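Local coordinates for conjugal transfer protein-like C-terminal domain-containing protein (Enterococcus faecalis, PDB 4EC6) that probably serves as a VirB8-like component of the type IV secretion machinery that transfers a conjugative plasmid between Gram-positive cells, at residues L65-Q79 and I92-V105. Numbering follows the deposited sequence.
Sequences LTYYFSQEKNQENYQ and ISDWKALGKTLKSV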
loop_
_atom_site.group_PDB
_atom_site.type_symbol
_atom_site.label_atom_id
_atom_site.label_comp_id
_atom_site.label_asym_id
_atom_site.label_seq_id
_atom_site.Cartn_x
_atom_site.Cartn_y
_atom_site.Cartn_z
ATOM N N LEU A 65 10.150 -3.954 8.562
ATOM C CA LEU A 65 10.078 -5.309 7.972
ATOM C C LEU A 65 11.128 -5.587 6.868
ATOM O O LEU A 65 11.649 -6.687 6.724
ATOM C CB LEU A 65 8.670 -5.621 7.472
ATOM C CG LEU A 65 7.676 -5.907 8.586
ATOM C CD1 LEU A 65 6.234 -5.921 8.111
ATOM C CD2 LEU A 65 8.011 -7.243 9.184
ATOM N N THR A 66 11.424 -4.558 6.087
ATOM C CA THR A 66 12.464 -4.595 5.124
ATOM C C THR A 66 13.812 -4.988 5.762
ATOM O O THR A 66 14.522 -5.814 5.228
ATOM C CB THR A 66 12.505 -3.218 4.490
ATOM O OG1 THR A 66 11.337 -3.080 3.649
ATOM C CG2 THR A 66 13.718 -3.047 3.668
ATOM N N TYR A 67 14.174 -4.430 6.908
ATOM C CA TYR A 67 15.424 -4.792 7.537
ATOM C C TYR A 67 15.326 -6.123 8.326
ATOM O O TYR A 67 16.209 -6.958 8.313
ATOM C CB TYR A 67 15.929 -3.614 8.378
ATOM C CG TYR A 67 16.372 -2.508 7.497
ATOM C CD1 TYR A 67 17.559 -2.637 6.710
ATOM C CD2 TYR A 67 15.612 -1.355 7.351
ATOM C CE1 TYR A 67 17.980 -1.637 5.837
ATOM C CE2 TYR A 67 16.021 -0.340 6.463
ATOM C CZ TYR A 67 17.200 -0.505 5.724
ATOM O OH TYR A 67 17.612 0.473 4.892
ATOM N N TYR A 68 14.217 -6.340 8.973
ATOM C CA TYR A 68 13.994 -7.542 9.692
ATOM C C TYR A 68 14.005 -8.725 8.764
ATOM O O TYR A 68 14.509 -9.759 9.128
ATOM C CB TYR A 68 12.648 -7.450 10.400
ATOM C CG TYR A 68 12.384 -8.601 11.319
ATOM C CD1 TYR A 68 13.160 -8.781 12.495
ATOM C CD2 TYR A 68 11.350 -9.496 11.046
ATOM C CE1 TYR A 68 12.917 -9.850 13.340
ATOM C CE2 TYR A 68 11.106 -10.571 11.880
ATOM C CZ TYR A 68 11.883 -10.736 12.998
ATOM O OH TYR A 68 11.584 -11.764 13.786
ATOM N N PHE A 69 13.475 -8.576 7.550
ATOM C CA PHE A 69 13.483 -9.711 6.615
ATOM C C PHE A 69 14.710 -9.732 5.685
ATOM O O PHE A 69 14.769 -10.531 4.756
ATOM C CB PHE A 69 12.168 -9.829 5.821
ATOM C CG PHE A 69 11.094 -10.566 6.561
ATOM C CD1 PHE A 69 10.933 -11.953 6.401
ATOM C CD2 PHE A 69 10.256 -9.895 7.429
ATOM C CE1 PHE A 69 9.949 -12.638 7.097
ATOM C CE2 PHE A 69 9.294 -10.578 8.143
ATOM C CZ PHE A 69 9.146 -11.938 7.988
ATOM N N SER A 70 15.687 -8.873 5.951
ATOM C CA SER A 70 16.897 -8.861 5.188
ATOM C C SER A 70 17.559 -10.239 5.277
ATOM O O SER A 70 17.486 -10.964 6.298
ATOM C CB SER A 70 17.838 -7.823 5.746
ATOM O OG SER A 70 19.187 -8.180 5.431
ATOM N N GLN A 71 18.217 -10.613 4.201
ATOM C CA GLN A 71 18.884 -11.892 4.232
ATOM C C GLN A 71 20.370 -11.904 4.547
ATOM O O GLN A 71 20.931 -12.982 4.609
ATOM C CB GLN A 71 18.553 -12.672 2.990
ATOM C CG GLN A 71 17.171 -13.220 3.143
ATOM C CD GLN A 71 16.855 -14.145 2.029
ATOM O OE1 GLN A 71 16.060 -13.807 1.152
ATOM N NE2 GLN A 71 17.489 -15.315 2.027
ATOM N N GLU A 72 20.954 -10.732 4.831
ATOM C CA GLU A 72 22.291 -10.571 5.410
ATOM C C GLU A 72 22.762 -11.689 6.365
ATOM O O GLU A 72 22.244 -11.894 7.471
ATOM C CB GLU A 72 22.421 -9.210 6.066
ATOM C CG GLU A 72 23.765 -8.956 6.699
ATOM C CD GLU A 72 24.935 -9.177 5.744
ATOM O OE1 GLU A 72 25.103 -8.377 4.809
ATOM O OE2 GLU A 72 25.708 -10.142 5.930
ATOM N N LYS A 73 23.766 -12.424 5.918
ATOM C CA LYS A 73 24.134 -13.632 6.591
ATOM C C LYS A 73 25.106 -13.349 7.761
ATOM O O LYS A 73 25.189 -14.139 8.691
ATOM C CB LYS A 73 24.691 -14.614 5.547
ATOM C CG LYS A 73 25.165 -15.954 6.064
ATOM C CD LYS A 73 24.051 -16.968 6.212
ATOM C CE LYS A 73 24.519 -17.980 7.273
ATOM N NZ LYS A 73 23.860 -19.313 7.265
ATOM N N ASN A 74 25.804 -12.216 7.713
ATOM C CA ASN A 74 26.599 -11.737 8.829
ATOM C C ASN A 74 25.696 -11.212 9.968
ATOM O O ASN A 74 25.108 -10.145 9.842
ATOM C CB ASN A 74 27.535 -10.614 8.358
ATOM C CG ASN A 74 28.511 -10.172 9.453
ATOM O OD1 ASN A 74 28.164 -9.362 10.340
ATOM N ND2 ASN A 74 29.734 -10.698 9.403
ATOM N N GLN A 75 25.615 -11.946 11.062
ATOM C CA GLN A 75 24.788 -11.583 12.204
ATOM C C GLN A 75 25.005 -10.154 12.777
ATOM O O GLN A 75 24.037 -9.477 13.131
ATOM C CB GLN A 75 24.914 -12.668 13.280
ATOM C CG GLN A 75 24.630 -12.232 14.710
ATOM C CD GLN A 75 24.590 -13.390 15.697
ATOM O OE1 GLN A 75 24.330 -14.533 15.325
ATOM N NE2 GLN A 75 24.833 -13.097 16.971
ATOM N N GLU A 76 26.255 -9.695 12.864
ATOM C CA GLU A 76 26.490 -8.326 13.338
ATOM C C GLU A 76 25.904 -7.280 12.385
ATOM O O GLU A 76 25.299 -6.317 12.818
ATOM C CB GLU A 76 27.969 -8.044 13.666
ATOM C CG GLU A 76 28.542 -8.916 14.799
ATOM C CD GLU A 76 27.928 -8.646 16.187
ATOM O OE1 GLU A 76 27.756 -7.468 16.569
ATOM O OE2 GLU A 76 27.630 -9.618 16.918
ATOM N N ASN A 77 26.064 -7.467 11.093
ATOM C CA ASN A 77 25.510 -6.503 10.153
ATOM C C ASN A 77 23.958 -6.545 10.098
ATOM O O ASN A 77 23.324 -5.518 9.919
ATOM C CB ASN A 77 26.149 -6.682 8.767
ATOM C CG ASN A 77 27.675 -6.606 8.814
ATOM O OD1 ASN A 77 28.231 -6.187 9.814
ATOM N ND2 ASN A 77 28.352 -7.026 7.741
ATOM N N TYR A 78 23.371 -7.732 10.284
ATOM C CA TYR A 78 21.940 -7.899 10.202
ATOM C C TYR A 78 21.335 -7.122 11.397
ATOM O O TYR A 78 20.407 -6.285 11.247
ATOM C CB TYR A 78 21.554 -9.394 10.204
ATOM C CG TYR A 78 20.082 -9.611 10.478
ATOM C CD1 TYR A 78 19.143 -9.515 9.462
ATOM C CD2 TYR A 78 19.619 -9.853 11.793
ATOM C CE1 TYR A 78 17.788 -9.668 9.729
ATOM C CE2 TYR A 78 18.261 -10.012 12.060
ATOM C CZ TYR A 78 17.358 -9.916 11.021
ATOM O OH TYR A 78 16.025 -10.068 11.287
ATOM N N GLN A 79 21.927 -7.343 12.553
ATOM C CA GLN A 79 21.582 -6.567 13.702
ATOM C C GLN A 79 21.828 -5.086 13.587
ATOM O O GLN A 79 20.988 -4.300 13.994
ATOM C CB GLN A 79 22.227 -7.135 14.906
ATOM C CG GLN A 79 21.733 -8.535 15.163
ATOM C CD GLN A 79 22.500 -9.121 16.277
ATOM O OE1 GLN A 79 23.207 -8.366 16.918
ATOM N NE2 GLN A 79 22.362 -10.429 16.552
ATOM N N ILE A 92 18.421 -7.898 21.116
ATOM C CA ILE A 92 18.498 -8.308 19.707
ATOM C C ILE A 92 19.796 -9.042 19.437
ATOM O O ILE A 92 20.108 -9.364 18.291
ATOM C CB ILE A 92 18.345 -7.157 18.658
ATOM C CG1 ILE A 92 19.481 -6.149 18.786
ATOM C CG2 ILE A 92 16.990 -6.475 18.757
ATOM C CD1 ILE A 92 19.654 -5.270 17.558
ATOM N N SER A 93 20.553 -9.320 20.487
ATOM C CA SER A 93 21.865 -10.017 20.332
ATOM C C SER A 93 21.787 -11.402 19.627
ATOM O O SER A 93 22.732 -11.809 18.956
ATOM C CB SER A 93 22.536 -10.174 21.690
ATOM O OG SER A 93 21.760 -11.070 22.494
ATOM N N ASP A 94 20.664 -12.108 19.768
ATOM C CA ASP A 94 20.467 -13.405 19.065
ATOM C C ASP A 94 19.611 -13.403 17.750
ATOM O O ASP A 94 19.348 -14.456 17.203
ATOM C CB ASP A 94 19.988 -14.508 20.043
ATOM C CG ASP A 94 20.976 -14.712 21.226
ATOM O OD1 ASP A 94 20.531 -14.780 22.400
ATOM O OD2 ASP A 94 22.224 -14.779 21.003
ATOM N N TRP A 95 19.191 -12.248 17.237
ATOM C CA TRP A 95 18.380 -12.235 16.028
ATOM C C TRP A 95 19.292 -12.523 14.886
ATOM O O TRP A 95 20.311 -11.889 14.777
ATOM C CB TRP A 95 17.717 -10.882 15.830
ATOM C CG TRP A 95 16.659 -10.538 16.863
ATOM C CD1 TRP A 95 16.414 -11.162 18.084
ATOM C CD2 TRP A 95 15.702 -9.445 16.819
ATOM N NE1 TRP A 95 15.393 -10.565 18.726
ATOM C CE2 TRP A 95 14.929 -9.533 18.033
ATOM C CE3 TRP A 95 15.418 -8.429 15.914
ATOM C CZ2 TRP A 95 13.926 -8.638 18.328
ATOM C CZ3 TRP A 95 14.394 -7.531 16.223
ATOM C CH2 TRP A 95 13.677 -7.634 17.404
ATOM N N LYS A 96 18.933 -13.469 14.031
ATOM C CA LYS A 96 19.664 -13.709 12.789
ATOM C C LYS A 96 18.735 -13.577 11.589
ATOM O O LYS A 96 17.502 -13.612 11.729
ATOM C CB LYS A 96 20.269 -15.115 12.787
ATOM C CG LYS A 96 21.351 -15.352 13.821
ATOM C CD LYS A 96 21.420 -16.835 14.175
ATOM C CE LYS A 96 21.939 -17.026 15.609
ATOM N NZ LYS A 96 21.633 -18.367 16.215
ATOM N N ALA A 97 19.332 -13.464 10.401
ATOM C CA ALA A 97 18.573 -13.492 9.158
ATOM C C ALA A 97 17.724 -14.738 9.229
ATOM O O ALA A 97 18.180 -15.760 9.715
ATOM C CB ALA A 97 19.500 -13.530 7.960
ATOM N N LEU A 98 16.469 -14.651 8.807
ATOM C CA LEU A 98 15.544 -15.759 8.976
ATOM C C LEU A 98 15.531 -16.692 7.772
ATOM O O LEU A 98 14.837 -17.688 7.817
ATOM C CB LEU A 98 14.128 -15.227 9.228
ATOM C CG LEU A 98 13.864 -14.314 10.417
ATOM C CD1 LEU A 98 12.435 -13.819 10.370
ATOM C CD2 LEU A 98 14.064 -15.098 11.697
ATOM N N GLY A 99 16.277 -16.375 6.711
ATOM C CA GLY A 99 16.301 -17.197 5.493
ATOM C C GLY A 99 15.001 -17.226 4.671
ATOM O O GLY A 99 14.730 -18.193 3.955
ATOM N N LYS A 100 14.199 -16.164 4.791
ATOM C CA LYS A 100 12.881 -16.048 4.181
ATOM C C LYS A 100 12.852 -14.798 3.342
ATOM O O LYS A 100 13.400 -13.812 3.722
ATOM C CB LYS A 100 11.838 -16.003 5.268
ATOM C CG LYS A 100 11.900 -17.274 6.100
ATOM C CD LYS A 100 11.103 -17.207 7.380
ATOM C CE LYS A 100 9.919 -18.151 7.345
ATOM N NZ LYS A 100 9.636 -18.602 8.730
ATOM N N THR A 101 12.246 -14.879 2.172
ATOM C CA THR A 101 12.194 -13.796 1.220
ATOM C C THR A 101 10.810 -13.140 1.212
ATOM O O THR A 101 9.763 -13.783 1.135
ATOM C CB THR A 101 12.469 -14.341 -0.170
ATOM O OG1 THR A 101 13.726 -15.037 -0.145
ATOM C CG2 THR A 101 12.472 -13.213 -1.207
ATOM N N LEU A 102 10.805 -11.835 1.279
ATOM C CA LEU A 102 9.588 -11.143 1.548
ATOM C C LEU A 102 9.053 -10.744 0.184
ATOM O O LEU A 102 9.692 -9.959 -0.512
ATOM C CB LEU A 102 9.932 -9.933 2.416
ATOM C CG LEU A 102 8.843 -9.167 3.105
ATOM C CD1 LEU A 102 8.111 -10.013 4.137
ATOM C CD2 LEU A 102 9.521 -7.961 3.739
ATOM N N LYS A 103 7.914 -11.306 -0.213
ATOM C CA LYS A 103 7.355 -11.025 -1.560
ATOM C C LYS A 103 6.342 -9.903 -1.539
ATOM O O LYS A 103 6.165 -9.228 -2.545
ATOM C CB LYS A 103 6.668 -12.238 -2.191
ATOM C CG LYS A 103 7.478 -13.522 -2.242
ATOM C CD LYS A 103 8.831 -13.361 -2.934
ATOM C CE LYS A 103 8.667 -13.065 -4.417
ATOM N NZ LYS A 103 9.770 -12.143 -4.831
ATOM N N SER A 104 5.637 -9.736 -0.417
ATOM C CA SER A 104 4.656 -8.684 -0.282
ATOM C C SER A 104 4.283 -8.428 1.174
ATOM O O SER A 104 4.346 -9.334 2.031
ATOM C CB SER A 104 3.404 -8.945 -1.128
ATOM O OG SER A 104 2.477 -9.704 -0.413
ATOM N N VAL A 105 3.867 -7.184 1.422
ATOM C CA VAL A 105 3.524 -6.763 2.747
ATOM C C VAL A 105 2.235 -5.975 2.695
ATOM O O VAL A 105 2.139 -5.010 1.959
ATOM C CB VAL A 105 4.655 -5.856 3.333
ATOM C CG1 VAL A 105 4.266 -5.329 4.704
ATOM C CG2 VAL A 105 5.962 -6.619 3.344
HETATM O O HOH W 1 15.683 -11.935 8.019
HETATM O O HOH W 2 14.721 -13.588 6.041
HETATM O O HOH W 3 22.117 -12.971 10.193
HETATM O O HOH W 4 25.013 -14.810 19.360
HETATM O O HOH W 5 15.908 -12.113 13.299
#
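F69, just past the end of helix 54-68, packs tightly against L102 at the start of strand 101-112. Methyl CD1 of L102 sits over the middle of the F69 ring, 3.9 Å from its centroid, while CD2 of L102 lies against CB of F69. Next to this pair, L65 CD1 touches V105 CG1. Y68, its CG anti to the backbone N (chi1 -173°), turns a ring edge to the face of W95, an offset edge-to-face pair with planes at 82°; L98 CD1 also reaches Y68 CE2, at 3.8 Å. Farther along, the Y78 ring lies flat on the peptide between K96 and A97, and its hydroxyl donates to Y68 O (2.7 Å), tying the two helices together. Q79 points its amide into the I92-W95 turn: NE2 makes a nearly straight 3.1 Å bond to W95 O, which lies almost in the plane of the Q79 amide, and a weak one to S93 O.

Around Q71, E72 and Q75 the contact is looser and wetter. There T101 OG1 donates to Q71 OE1 at 2.9 Å, tilted 32° from the carbonyl plane, and single waters bridge E72 O to A97 N and Q75 NE2 to D94 OD2. Facing the curved sheet of this NTF2-like domain, apolar rings and methyls join helix to strand, whereas the loop before the strand is held largely through its backbone, by the Q79 amide and by bridging waters.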